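Local coordinates for protein kinase containing Z-DNA binding domains (Danio rerio, PDB 4LB6), which binds left-handed Z-DNA through its Zalpha domain and probably phosphorylates the translation initiation factor eIF2alpha in innate immunity, at a contact of chain A with DNA. Numbering follows the deposited sequence.

A contact of chain A with DNA. Residues 43, 47, 62, 65. With nucleotides of chain B.
With its CG anti to the carbonyl carbon and beside the backbone N (chi1 -80°), Tyr47 points its ring towards the DNA backbone, and a chi2 of 89° sets the ring plane so that the phosphate of DC4 meets it at the edge, with OP1 in plane. Asn43, one helical turn earlier, has a similar first torsion (chi1 -98°) and presents its carboxamide to the same phosphate. Both residues project from helix 39-51, the recognition helix of the winged helix-turn-helix Zalpha domain, and here they meet a phosphate of the zigzag backbone, in keeping with a domain thought to recognise the shape of left-handed Z-DNA. The phenol OH of Tyr47 donates a hydrogen bond to OP1 of DC4 at 2.5 Å, while the ring carbon CE1 lies 3.9 Å from the sugar carbon C5' of that nucleotide. Asn43 divides its amide between the two non-bridging oxygens: ND2 gives OP2 of DC4 a weak, bent hydrogen bond at 3.3 Å, and OD1 works through a water. That water stands 2.7 Å from Asn43 OD1 and 2.9 Å from DC4 OP1, so that OP1 is held by the phenol and the water together. A phenylalanine in place of Tyr47 would probably leave OP1 with the water bridge but without its direct phenol partner, and the phosphate less firmly fixed against the helix. Pro65, in the wing just ahead of strand 66-69, approaches the backbone from another side; its ring carbon CD packs 3.4 Å from the bridging O3' of DG3, and CG borders OP1 of DC4. CD also lies 4.0 Å from C4' of DG3, and this packing of the ring lines the link between the two nucleotides. Farther out on the wing, Asn62 lies near the base of DG3, its CG 3.8 Å from C8, but this residue is poorly ordered and its contact is correspondingly uncertain.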
ATOM      1  N   ASN A  43       4.304  -9.453  12.755  1.00 15.96           N
ATOM      2  CA  ASN A  43       5.735  -9.352  12.456  1.00 17.52           C
ATOM      3  C   ASN A  43       6.592  -9.388  13.728  1.00 20.39           C
ATOM      4  O   ASN A  43       7.671  -9.993  13.698  1.00 19.78           O
ATOM      5  CB  ASN A  43       6.104  -8.084  11.624  1.00 17.55           C
ATOM      6  CG  ASN A  43       6.242  -8.373  10.152  1.00 21.84           C
ATOM      7  OD1 ASN A  43       6.582  -9.481   9.742  1.00 19.90           O
ATOM      8  ND2 ASN A  43       6.003  -7.328   9.315  1.00 18.85           N
ATOM      9  N   TYR A  47       9.546 -12.291  13.963  1.00 22.04           N
ATOM     10  CA  TYR A  47      10.983 -11.986  14.182  1.00 22.49           C
ATOM     11  C   TYR A  47      11.456 -12.624  15.480  1.00 27.18           C
ATOM     12  O   TYR A  47      12.553 -13.223  15.546  1.00 29.92           O
ATOM     13  CB  TYR A  47      11.297 -10.469  14.112  1.00 22.45           C
ATOM     14  CG  TYR A  47      11.404 -10.038  12.657  1.00 22.79           C
ATOM     15  CD1 TYR A  47      10.269  -9.598  11.946  1.00 21.32           C
ATOM     16  CD2 TYR A  47      12.608 -10.221  11.948  1.00 26.97           C
ATOM     17  CE1 TYR A  47      10.358  -9.265  10.584  1.00 16.98           C
ATOM     18  CE2 TYR A  47      12.718  -9.882  10.596  1.00 27.69           C
ATOM     19  CZ  TYR A  47      11.594  -9.434   9.898  1.00 19.70           C
ATOM     20  OH  TYR A  47      11.730  -9.072   8.556  1.00 27.25           O
ATOM     21  N   ASN A  62      13.695  -6.393  -2.484  1.00 75.37           N
ATOM     22  CA  ASN A  62      12.729  -5.699  -1.606  1.00 68.28           C
ATOM     23  C   ASN A  62      11.401  -6.445  -1.429  1.00 67.19           C
ATOM     24  O   ASN A  62      10.400  -5.860  -0.965  1.00 60.40           O
ATOM     25  CB  ASN A  62      12.477  -4.250  -2.064  1.00 65.66           C
ATOM     26  CG  ASN A  62      13.542  -3.283  -1.553  1.00 67.43           C
ATOM     27  OD1 ASN A  62      14.317  -3.622  -0.652  1.00 69.65           O
ATOM     28  ND2 ASN A  62      13.570  -2.070  -2.110  1.00 69.34           N
ATOM     29  N   PRO A  65       9.223 -10.688   2.746  1.00 40.27           N
ATOM     30  CA  PRO A  65       9.844 -11.891   3.287  1.00 37.75           C
ATOM     31  C   PRO A  65       8.787 -12.980   3.303  1.00 39.89           C
ATOM     32  O   PRO A  65       7.583 -12.676   3.366  1.00 38.72           O
ATOM     33  CB  PRO A  65      10.228 -11.493   4.712  1.00 31.79           C
ATOM     34  CG  PRO A  65      10.372  -9.945   4.644  1.00 39.29           C
ATOM     35  CD  PRO A  65       9.303  -9.541   3.666  1.00 35.44           C
TER
ATOM     36  P    DG B   3       5.981  -5.112   1.215  1.00 26.95           P
ATOM     37  OP1  DG B   3       6.055  -5.482  -0.243  1.00 28.98           O
ATOM     38  OP2  DG B   3       4.987  -5.640   2.156  1.00 37.37           O
ATOM     39  O5'  DG B   3       7.457  -5.598   1.650  1.00 25.66           O
ATOM     40  C5'  DG B   3       7.883  -5.362   3.023  1.00 22.70           C
ATOM     41  C4'  DG B   3       9.367  -5.571   3.155  1.00 23.26           C
ATOM     42  O4'  DG B   3      10.156  -4.742   2.195  1.00 22.98           O
ATOM     43  C3'  DG B   3       9.852  -5.307   4.604  1.00 21.20           C
ATOM     44  O3'  DG B   3       9.819  -6.591   5.338  1.00 22.77           O
ATOM     45  C2'  DG B   3      11.339  -4.936   4.336  1.00 21.56           C
ATOM     46  C1'  DG B   3      11.368  -4.354   2.876  1.00 19.91           C
ATOM     47  N9   DG B   3      11.426  -2.884   2.698  1.00 21.32           N
ATOM     48  C8   DG B   3      12.266  -2.196   1.861  1.00 22.78           C
ATOM     49  N7   DG B   3      12.082  -0.908   1.872  1.00 25.16           N
ATOM     50  C5   DG B   3      10.986  -0.714   2.728  1.00 21.69           C
ATOM     51  C6   DG B   3      10.355   0.481   3.076  1.00 22.00           C
ATOM     52  O6   DG B   3      10.621   1.591   2.649  1.00 20.77           O
ATOM     53  N1   DG B   3       9.294   0.305   3.969  1.00 16.66           N
ATOM     54  C2   DG B   3       8.926  -0.951   4.375  1.00 15.91           C
ATOM     55  N2   DG B   3       7.859  -0.932   5.160  1.00 16.22           N
ATOM     56  N3   DG B   3       9.519  -2.129   4.035  1.00 20.01           N
ATOM     57  C4   DG B   3      10.577  -1.907   3.261  1.00 18.51           C
ATOM     58  P    DC B   4       9.209  -6.763   6.778  1.00 29.02           P
ATOM     59  OP1  DC B   4       9.680  -8.057   7.431  1.00 27.48           O
ATOM     60  OP2  DC B   4       7.696  -6.558   6.599  1.00 25.05           O
ATOM     61  O5'  DC B   4       9.770  -5.646   7.689  1.00 20.00           O
ATOM     62  C5'  DC B   4       9.589  -5.655   9.182  1.00 15.50           C
ATOM     63  C4'  DC B   4       9.117  -4.342   9.757  1.00 15.11           C
ATOM     64  O4'  DC B   4      10.156  -3.337   9.434  1.00 17.54           O
ATOM     65  C3'  DC B   4       7.798  -3.812   9.130  1.00 14.84           C
ATOM     66  O3'  DC B   4       6.962  -3.154  10.115  1.00 19.67           O
ATOM     67  C2'  DC B   4       8.334  -2.755   8.093  1.00 13.89           C
ATOM     68  C1'  DC B   4       9.495  -2.213   8.923  1.00 17.07           C
ATOM     69  N1   DC B   4      10.448  -1.534   8.024  1.00 13.21           N
ATOM     70  C2   DC B   4      10.323  -0.172   7.825  1.00 15.23           C
ATOM     71  O2   DC B   4       9.460   0.445   8.417  1.00 18.17           O
ATOM     72  N3   DC B   4      11.155   0.446   6.941  1.00 17.00           N
ATOM     73  C4   DC B   4      12.068  -0.284   6.268  1.00 17.18           C
ATOM     74  N4   DC B   4      12.866   0.458   5.415  1.00 18.52           N
ATOM     75  C5   DC B   4      12.182  -1.697   6.412  1.00 19.55           C
ATOM     76  C6   DC B   4      11.340  -2.264   7.290  1.00 14.41           C
TER
HETATM   77  O   HOH W   1       7.681 -10.137   7.342  1.00 23.37           O